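Local coordinates for protein putative activator of HSP90 (Plasmodium falciparum, PDB 3N72) that probably binds the chaperone Hsp90 and stimulates its ATPase activity, the chain modelled here being its N-terminal Aha1-type domain, at residues B[87-99]-B[109-122]. Numbering follows the deposited sequence.
Sequences KDYFGGSVEIPDF and YAINIERTDESENL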
loop_
_atom_site.group_PDB
_atom_site.type_symbol
_atom_site.label_atom_id
_atom_site.label_comp_id
_atom_site.label_asym_id
_atom_site.label_seq_id
_atom_site.Cartn_x
_atom_site.Cartn_y
_atom_site.Cartn_z
ATOM N N LYS B 87 30.526 31.648 15.881
ATOM C CA LYS B 87 30.258 32.420 14.663
ATOM C C LYS B 87 30.181 31.455 13.479
ATOM O O LYS B 87 31.113 30.690 13.252
ATOM C CB LYS B 87 31.389 33.420 14.369
ATOM C CG LYS B 87 32.113 33.982 15.591
ATOM C CD LYS B 87 33.254 34.934 15.219
ATOM C CE LYS B 87 34.524 34.204 14.848
ATOM N NZ LYS B 87 35.615 35.155 14.502
ATOM N N ASP B 88 29.100 31.543 12.703
ATOM C CA ASP B 88 28.932 30.723 11.495
ATOM C C ASP B 88 29.141 31.584 10.254
ATOM O O ASP B 88 28.708 32.725 10.229
ATOM C CB ASP B 88 27.523 30.139 11.441
ATOM C CG ASP B 88 27.175 29.345 12.685
ATOM O OD1 ASP B 88 28.046 28.591 13.175
ATOM O OD2 ASP B 88 26.038 29.495 13.192
ATOM N N TYR B 89 29.768 31.017 9.233
ATOM C CA TYR B 89 30.086 31.730 7.996
ATOM C C TYR B 89 29.713 30.932 6.751
ATOM O O TYR B 89 29.762 29.703 6.754
ATOM C CB TYR B 89 31.587 31.994 7.947
ATOM C CG TYR B 89 32.098 32.899 9.019
ATOM C CD1 TYR B 89 32.189 34.275 8.808
ATOM C CD2 TYR B 89 32.530 32.375 10.250
ATOM C CE1 TYR B 89 32.677 35.097 9.795
ATOM C CE2 TYR B 89 33.024 33.209 11.246
ATOM C CZ TYR B 89 33.080 34.560 11.006
ATOM O OH TYR B 89 33.574 35.385 11.966
ATOM N N PHE B 90 29.374 31.641 5.680
ATOM C CA PHE B 90 29.217 31.037 4.375
ATOM C C PHE B 90 30.568 30.742 3.704
ATOM O O PHE B 90 31.462 31.595 3.650
ATOM C CB PHE B 90 28.394 31.985 3.485
ATOM C CG PHE B 90 28.085 31.415 2.149
ATOM C CD1 PHE B 90 27.218 30.327 2.030
ATOM C CD2 PHE B 90 28.638 31.958 1.007
ATOM C CE1 PHE B 90 26.924 29.778 0.799
ATOM C CE2 PHE B 90 28.337 31.394 -0.245
ATOM C CZ PHE B 90 27.483 30.320 -0.339
ATOM N N GLY B 91 30.694 29.548 3.128
ATOM C CA GLY B 91 31.946 29.115 2.494
ATOM C C GLY B 91 31.918 29.071 0.977
ATOM O O GLY B 91 32.826 29.600 0.295
ATOM N N GLY B 92 30.898 28.413 0.432
ATOM C CA GLY B 92 30.811 28.315 -1.014
ATOM C C GLY B 92 29.874 27.222 -1.458
ATOM O O GLY B 92 28.894 26.908 -0.770
ATOM N N SER B 93 30.150 26.681 -2.639
ATOM C CA SER B 93 29.247 25.709 -3.276
ATOM C C SER B 93 29.915 24.350 -3.403
ATOM O O SER B 93 31.143 24.250 -3.441
ATOM C CB SER B 93 28.809 26.195 -4.667
ATOM O OG SER B 93 29.937 26.261 -5.545
ATOM N N VAL B 94 29.079 23.316 -3.476
ATOM C CA VAL B 94 29.500 21.948 -3.723
ATOM C C VAL B 94 28.576 21.388 -4.789
ATOM O O VAL B 94 27.346 21.542 -4.706
ATOM C CB VAL B 94 29.352 21.024 -2.483
ATOM C CG1 VAL B 94 30.021 19.687 -2.760
ATOM C CG2 VAL B 94 29.921 21.653 -1.217
ATOM N N GLU B 95 29.169 20.736 -5.783
ATOM C CA GLU B 95 28.401 20.124 -6.852
ATOM C C GLU B 95 28.853 18.700 -7.064
ATOM O O GLU B 95 30.043 18.437 -7.294
ATOM C CB GLU B 95 28.568 20.909 -8.147
ATOM C CG GLU B 95 27.845 20.276 -9.315
ATOM C CD GLU B 95 28.450 20.629 -10.679
ATOM O OE1 GLU B 95 29.707 20.558 -10.867
ATOM O OE2 GLU B 95 27.644 20.927 -11.580
ATOM N N ILE B 96 27.893 17.780 -7.029
ATOM C CA ILE B 96 28.170 16.396 -7.366
ATOM C C ILE B 96 27.380 16.149 -8.642
ATOM O O ILE B 96 26.153 15.992 -8.603
ATOM C CB ILE B 96 27.739 15.445 -6.260
ATOM C CG1 ILE B 96 28.391 15.873 -4.921
ATOM C CG2 ILE B 96 28.006 13.995 -6.678
ATOM C CD1 ILE B 96 28.023 14.997 -3.714
ATOM N N PRO B 97 28.070 16.182 -9.782
ATOM C CA PRO B 97 27.279 16.236 -11.008
ATOM C C PRO B 97 26.709 14.875 -11.424
ATOM O O PRO B 97 25.766 14.819 -12.227
ATOM C CB PRO B 97 28.281 16.760 -12.035
ATOM C CG PRO B 97 29.599 16.483 -11.468
ATOM C CD PRO B 97 29.472 16.570 -10.008
ATOM N N ASP B 98 27.239 13.805 -10.857
ATOM C CA ASP B 98 26.884 12.469 -11.310
ATOM C C ASP B 98 26.860 11.436 -10.196
ATOM O O ASP B 98 27.731 10.575 -10.110
ATOM C CB ASP B 98 27.842 12.022 -12.417
ATOM C CG ASP B 98 27.442 10.698 -13.029
ATOM O OD1 ASP B 98 26.213 10.428 -13.129
ATOM O OD2 ASP B 98 28.353 9.920 -13.388
ATOM N N PHE B 99 25.856 11.501 -9.343
ATOM C CA PHE B 99 25.735 10.510 -8.273
ATOM C C PHE B 99 24.746 9.450 -8.773
ATOM O O PHE B 99 23.560 9.702 -8.827
ATOM C CB PHE B 99 25.257 11.214 -6.981
ATOM C CG PHE B 99 25.118 10.296 -5.807
ATOM C CD1 PHE B 99 26.230 9.862 -5.102
ATOM C CD2 PHE B 99 23.864 9.839 -5.434
ATOM C CE1 PHE B 99 26.070 8.986 -3.999
ATOM C CE2 PHE B 99 23.703 8.985 -4.388
ATOM C CZ PHE B 99 24.794 8.542 -3.662
ATOM N N TYR B 109 32.802 9.049 -8.067
ATOM C CA TYR B 109 32.174 10.252 -8.621
ATOM C C TYR B 109 32.895 11.536 -8.185
ATOM O O TYR B 109 33.500 11.592 -7.093
ATOM C CB TYR B 109 30.690 10.313 -8.260
ATOM C CG TYR B 109 30.376 10.225 -6.790
ATOM C CD1 TYR B 109 30.307 11.381 -5.999
ATOM C CD2 TYR B 109 30.088 8.994 -6.190
ATOM C CE1 TYR B 109 29.997 11.309 -4.642
ATOM C CE2 TYR B 109 29.778 8.911 -4.848
ATOM C CZ TYR B 109 29.740 10.061 -4.074
ATOM O OH TYR B 109 29.404 9.948 -2.743
ATOM N N ALA B 110 32.834 12.553 -9.045
ATOM C CA ALA B 110 33.403 13.884 -8.753
ATOM C C ALA B 110 32.602 14.644 -7.703
ATOM O O ALA B 110 31.372 14.611 -7.698
ATOM C CB ALA B 110 33.476 14.732 -10.031
ATOM N N ILE B 111 33.320 15.358 -6.842
ATOM C CA ILE B 111 32.719 16.326 -5.925
ATOM C C ILE B 111 33.493 17.625 -6.167
ATOM O O ILE B 111 34.695 17.685 -5.919
ATOM C CB ILE B 111 32.810 15.874 -4.442
ATOM C CG1 ILE B 111 32.106 14.532 -4.238
ATOM C CG2 ILE B 111 32.166 16.899 -3.502
ATOM C CD1 ILE B 111 32.484 13.853 -2.953
ATOM N N ASN B 112 32.817 18.623 -6.727
ATOM C CA ASN B 112 33.460 19.884 -7.067
ATOM C C ASN B 112 33.096 20.919 -6.027
ATOM O O ASN B 112 31.921 21.248 -5.872
ATOM C CB ASN B 112 33.039 20.332 -8.459
ATOM C CG ASN B 112 33.375 19.287 -9.523
ATOM O OD1 ASN B 112 34.486 18.728 -9.526
ATOM N ND2 ASN B 112 32.412 18.989 -10.397
ATOM N N ILE B 113 34.113 21.429 -5.327
ATOM C CA ILE B 113 33.912 22.403 -4.244
ATOM C C ILE B 113 34.532 23.724 -4.643
ATOM O O ILE B 113 35.699 23.775 -5.076
ATOM C CB ILE B 113 34.481 21.915 -2.889
ATOM C CG1 ILE B 113 33.779 20.612 -2.469
ATOM C CG2 ILE B 113 34.274 22.984 -1.797
ATOM C CD1 ILE B 113 34.490 19.867 -1.364
ATOM N N GLU B 114 33.727 24.776 -4.512
ATOM C CA GLU B 114 34.171 26.146 -4.814
ATOM C C GLU B 114 34.115 27.039 -3.595
ATOM O O GLU B 114 33.336 26.792 -2.669
ATOM C CB GLU B 114 33.287 26.767 -5.881
ATOM C CG GLU B 114 33.217 25.959 -7.197
ATOM C CD GLU B 114 34.097 26.526 -8.289
ATOM O OE1 GLU B 114 35.245 26.937 -7.987
ATOM O OE2 GLU B 114 33.628 26.570 -9.454
ATOM N N ARG B 115 34.923 28.093 -3.617
ATOM C CA ARG B 115 34.928 29.084 -2.547
ATOM C C ARG B 115 34.194 30.335 -3.017
ATOM O O ARG B 115 34.312 30.721 -4.181
ATOM C CB ARG B 115 36.367 29.388 -2.148
ATOM C CG ARG B 115 37.158 28.118 -1.842
ATOM C CD ARG B 115 38.620 28.396 -1.568
ATOM N NE ARG B 115 39.294 28.996 -2.712
ATOM C CZ ARG B 115 40.123 28.350 -3.526
ATOM N NH1 ARG B 115 40.385 27.066 -3.336
ATOM N NH2 ARG B 115 40.685 28.993 -4.541
ATOM N N THR B 116 33.409 30.939 -2.124
ATOM C CA THR B 116 32.597 32.127 -2.483
ATOM C C THR B 116 33.419 33.363 -2.887
ATOM O O THR B 116 32.962 34.193 -3.702
ATOM C CB THR B 116 31.545 32.447 -1.398
ATOM O OG1 THR B 116 30.601 33.416 -1.893
ATOM C CG2 THR B 116 32.184 32.926 -0.112
ATOM N N ASP B 117 34.629 33.470 -2.348
ATOM C CA ASP B 117 35.507 34.588 -2.650
ATOM C C ASP B 117 36.947 34.128 -2.554
ATOM O O ASP B 117 37.218 32.988 -2.190
ATOM C CB ASP B 117 35.229 35.759 -1.698
ATOM C CG ASP B 117 35.480 35.418 -0.238
ATOM O OD1 ASP B 117 36.518 34.801 0.090
ATOM O OD2 ASP B 117 34.642 35.797 0.597
ATOM N N GLU B 118 37.876 35.015 -2.893
ATOM C CA GLU B 118 39.272 34.657 -2.963
ATOM C C GLU B 118 40.039 34.887 -1.659
ATOM O O GLU B 118 41.270 34.868 -1.662
ATOM C CB GLU B 118 39.947 35.426 -4.113
ATOM C CG GLU B 118 39.613 34.872 -5.521
ATOM C CD GLU B 118 40.031 35.810 -6.661
ATOM O OE1 GLU B 118 40.863 35.398 -7.498
ATOM O OE2 GLU B 118 39.514 36.952 -6.739
ATOM N N SER B 119 39.332 35.107 -0.553
ATOM C CA SER B 119 39.995 35.378 0.728
ATOM C C SER B 119 40.908 34.264 1.285
ATOM O O SER B 119 40.705 33.050 1.028
ATOM C CB SER B 119 38.970 35.815 1.790
ATOM O OG SER B 119 38.207 34.710 2.270
ATOM N N GLU B 120 41.920 34.689 2.040
ATOM C CA GLU B 120 42.885 33.772 2.674
ATOM C C GLU B 120 42.260 32.773 3.643
ATOM O O GLU B 120 42.672 31.617 3.682
ATOM C CB GLU B 120 44.018 34.538 3.384
ATOM C CG GLU B 120 45.231 34.737 2.509
ATOM C CD GLU B 120 45.653 33.454 1.780
ATOM O OE1 GLU B 120 46.035 32.472 2.463
ATOM O OE2 GLU B 120 45.583 33.428 0.526
ATOM N N ASN B 121 41.285 33.216 4.434
ATOM C CA ASN B 121 40.574 32.285 5.338
ATOM C C ASN B 121 39.919 31.081 4.646
ATOM O O ASN B 121 40.043 29.953 5.111
ATOM C CB ASN B 121 39.534 33.019 6.174
ATOM C CG ASN B 121 40.152 33.937 7.195
ATOM O OD1 ASN B 121 41.375 34.028 7.317
ATOM N ND2 ASN B 121 39.302 34.637 7.949
ATOM N N LEU B 122 39.216 31.326 3.548
ATOM C CA LEU B 122 38.572 30.237 2.811
ATOM C C LEU B 122 39.557 29.339 2.096
ATOM O O LEU B 122 39.336 28.124 1.999
ATOM C CB LEU B 122 37.548 30.776 1.831
ATOM C CG LEU B 122 36.320 31.465 2.393
ATOM C CD1 LEU B 122 35.388 31.858 1.228
ATOM C CD2 LEU B 122 35.614 30.555 3.370
HETATM O O HOH W 1 30.540 23.876 -6.833
HETATM O O HOH W 2 29.716 13.412 -9.627
#
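Glu95 and Asn112 face each other as a hydrogen-bonded antiparallel pair, and both backbone N-H groups and both carbonyls are used between them: Glu95 N to Asn112 O and Asn112 N to Glu95 O, each 2.8 Å. Their side chains add a third bond. Glu95 carries CG anti to its N (chi1 177°) and stays extended beyond, which brings OE1 alongside the amide; Asn112 ND2 donates to Glu95 OE1 at 3.2 Å, nearly straight (164°) and close to the amide plane, on the anti side of a carboxylate turned well away from that plane. Asn112 O also accepts from a water that bonds Ser93 OG. Glu114 N donates to Ser93 O, whereas the return bond from Ser93 N to Glu114 O is bent and comes from above the carbonyl plane; Trp78 NE1 gives Glu114 O a second donor. At the bulge formed by Gly91 and Gly92 opposite Trp78, Thr116 N donates to Gly91 O at 2.8 Å. A water accepts from Asp98 N and donates to Ala110 O, bridging the segments past the Glu95-Asn112 pair. On the face of Val94 and Ile113, opposite that of Ser93, Glu95, Asn112 and Glu114, Val94 CG1 meets Ile111 CG2 at 3.6 Å. Past the corner at Pro97, Phe99 stands edge-on, T-shaped, to the Tyr109 face (88°). Ile138 packs on Ile96, and Leu142 on Phe99 and Tyr109: an antiparallel edge strand on the helix-backed sheet of the Aha1 N-terminal domain.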